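Local coordinates for putative exported protein (Bordetella pertussis, PDB 2DVZ) that binds glutamate and probably serves as the periplasmic solute receptor of a tripartite tricarboxylate-type transport system, at residues A[242-246]-A[291-295]. Sequence-based numbering, arbitrary orientation.
Sequences WYGLL and FAKEI. With GLU (glutamic acid), chain G.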
loop_
_atom_site.group_PDB
_atom_site.type_symbol
_atom_site.label_atom_id
_atom_site.label_comp_id
_atom_site.label_asym_id
_atom_site.label_seq_id
_atom_site.Cartn_x
_atom_site.Cartn_y
_atom_site.Cartn_z
ATOM N N TRP A 242 1.385 -3.970 -3.403
ATOM C CA TRP A 242 0.805 -5.243 -2.992
ATOM C C TRP A 242 0.681 -5.273 -1.476
ATOM O O TRP A 242 1.281 -4.438 -0.775
ATOM C CB TRP A 242 1.569 -6.497 -3.513
ATOM C CG TRP A 242 3.125 -6.467 -3.494
ATOM C CD1 TRP A 242 3.928 -6.620 -4.570
ATOM C CD2 TRP A 242 4.006 -6.295 -2.354
ATOM N NE1 TRP A 242 5.244 -6.564 -4.197
ATOM C CE2 TRP A 242 5.329 -6.387 -2.839
ATOM C CE3 TRP A 242 3.801 -6.093 -0.972
ATOM C CZ2 TRP A 242 6.477 -6.223 -2.006
ATOM C CZ3 TRP A 242 4.954 -5.919 -0.120
ATOM C CH2 TRP A 242 6.273 -5.997 -0.660
ATOM N N TYR A 243 -0.141 -6.208 -1.007
ATOM C CA TYR A 243 -0.372 -6.467 0.407
ATOM C C TYR A 243 -0.246 -7.960 0.685
ATOM O O TYR A 243 -0.803 -8.763 -0.033
ATOM C CB TYR A 243 -1.767 -5.940 0.832
ATOM C CG TYR A 243 -1.801 -4.452 0.622
ATOM C CD1 TYR A 243 -1.350 -3.581 1.634
ATOM C CD2 TYR A 243 -2.196 -3.907 -0.620
ATOM C CE1 TYR A 243 -1.315 -2.200 1.427
ATOM C CE2 TYR A 243 -2.194 -2.523 -0.828
ATOM C CZ TYR A 243 -1.737 -1.677 0.184
ATOM O OH TYR A 243 -1.707 -0.316 -0.028
ATOM N N GLY A 244 0.481 -8.325 1.733
ATOM C CA GLY A 244 0.658 -9.730 2.048
ATOM C C GLY A 244 0.817 -10.021 3.526
ATOM O O GLY A 244 0.720 -9.124 4.368
ATOM N N LEU A 245 1.085 -11.289 3.833
ATOM C CA LEU A 245 1.086 -11.751 5.191
ATOM C C LEU A 245 2.507 -12.158 5.585
ATOM O O LEU A 245 3.195 -12.819 4.836
ATOM C CB LEU A 245 0.070 -12.888 5.370
ATOM C CG LEU A 245 -0.253 -13.309 6.815
ATOM C CD1 LEU A 245 -0.891 -12.198 7.723
ATOM C CD2 LEU A 245 -1.141 -14.501 6.766
ATOM N N LEU A 246 2.919 -11.729 6.773
ATOM C CA LEU A 246 4.271 -11.952 7.292
ATOM C C LEU A 246 4.161 -12.590 8.646
ATOM O O LEU A 246 3.253 -12.277 9.439
ATOM C CB LEU A 246 4.998 -10.609 7.469
ATOM C CG LEU A 246 5.244 -9.770 6.199
ATOM C CD1 LEU A 246 5.824 -8.384 6.568
ATOM C CD2 LEU A 246 6.114 -10.517 5.092
ATOM N N PHE A 291 6.590 -14.466 -3.009
ATOM C CA PHE A 291 6.433 -13.212 -2.270
ATOM C C PHE A 291 7.794 -12.613 -1.859
ATOM O O PHE A 291 8.030 -11.410 -2.049
ATOM C CB PHE A 291 5.496 -13.414 -1.068
ATOM C CG PHE A 291 5.037 -12.121 -0.409
ATOM C CD1 PHE A 291 4.860 -10.932 -1.167
ATOM C CD2 PHE A 291 4.717 -12.106 0.964
ATOM C CE1 PHE A 291 4.424 -9.755 -0.573
ATOM C CE2 PHE A 291 4.268 -10.932 1.579
ATOM C CZ PHE A 291 4.122 -9.736 0.797
ATOM N N ALA A 292 8.697 -13.450 -1.338
ATOM C CA ALA A 292 10.048 -12.983 -0.937
ATOM C C ALA A 292 10.771 -12.347 -2.119
ATOM O O ALA A 292 11.530 -11.381 -1.962
ATOM C CB ALA A 292 10.887 -14.138 -0.345
ATOM N N LYS A 293 10.532 -12.904 -3.305
ATOM C CA LYS A 293 11.129 -12.393 -4.538
ATOM C C LYS A 293 10.534 -11.000 -4.906
ATOM O O LYS A 293 11.257 -10.091 -5.298
ATOM C CB LYS A 293 10.990 -13.416 -5.669
ATOM C CG LYS A 293 11.479 -12.852 -7.011
ATOM C CD LYS A 293 11.486 -13.836 -8.174
ATOM C CE LYS A 293 12.104 -13.145 -9.413
ATOM N NZ LYS A 293 12.002 -14.004 -10.667
ATOM N N GLU A 294 9.231 -10.846 -4.743
ATOM C CA GLU A 294 8.540 -9.569 -4.883
ATOM C C GLU A 294 9.046 -8.548 -3.884
ATOM O O GLU A 294 9.332 -7.410 -4.262
ATOM C CB GLU A 294 7.017 -9.761 -4.734
ATOM C CG GLU A 294 6.433 -10.570 -5.918
ATOM C CD GLU A 294 5.018 -11.023 -5.727
ATOM O OE1 GLU A 294 4.545 -11.243 -4.584
ATOM O OE2 GLU A 294 4.366 -11.178 -6.772
ATOM N N ILE A 295 9.207 -8.980 -2.628
ATOM C CA ILE A 295 9.712 -8.122 -1.573
ATOM C C ILE A 295 11.068 -7.568 -1.911
ATOM O O ILE A 295 11.288 -6.352 -1.759
ATOM C CB ILE A 295 9.732 -8.828 -0.165
ATOM C CG1 ILE A 295 8.296 -8.968 0.362
ATOM C CG2 ILE A 295 10.646 -8.050 0.817
ATOM C CD1 ILE A 295 8.113 -10.017 1.420
HETATM N N GLU G . 1.123 3.547 2.014
HETATM C CA GLU G . 0.824 2.181 2.484
HETATM C C GLU G . 1.368 1.121 1.540
HETATM O O GLU G . 0.665 0.323 0.913
HETATM C CB GLU G . -0.663 2.023 2.784
HETATM C CG GLU G . -1.228 3.223 3.566
HETATM C CD GLU G . -2.375 2.880 4.471
HETATM O OE1 GLU G . -2.724 1.682 4.511
HETATM O OE2 GLU G . -2.921 3.803 5.175
HETATM O OXT GLU G . 2.601 1.014 1.433
HETATM O O HOH W 1 6.926 -6.720 -6.589
#
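In the periplasmic binding protein fold, helix 288-307 packs on one face of the mixed sheet through strand 241-248, where W242 and F291 form an edge-to-face pair. The ring planes stand 78° apart, and F291 CE1 comes within 3.7 Å of W242 CE3, pointing at one face of the indole. The F291 side chain leaves the helix with CG trans to N (chi1 -168°), which carries the ring end toward W242 and G244. With no side chain at G244, the phenyl can lie directly against the backbone, F291 CZ 3.7 Å from G244 CA. I295, one helical turn on, sets CD1 over the centre of the phenyl and CG1 3.7 Å from W242 CH2, while L246 CD2 adds to the apolar cluster, 4.0 Å from F291 CE2. E294 brings its aliphatic CB to 3.7 Å from W242 NE1, and its OE1 accepts hydrogen bonds from N286 and N111. Strand alternation puts Y243 on the other side, in the ligand pocket, where its OH gives a weak hydrogen bond to O of the bound glutamate. The indole's polar edge is satisfied by water: W242 NE1 donates to an in-plane water 2.9 Å away, which in turn donates weakly to E294 O.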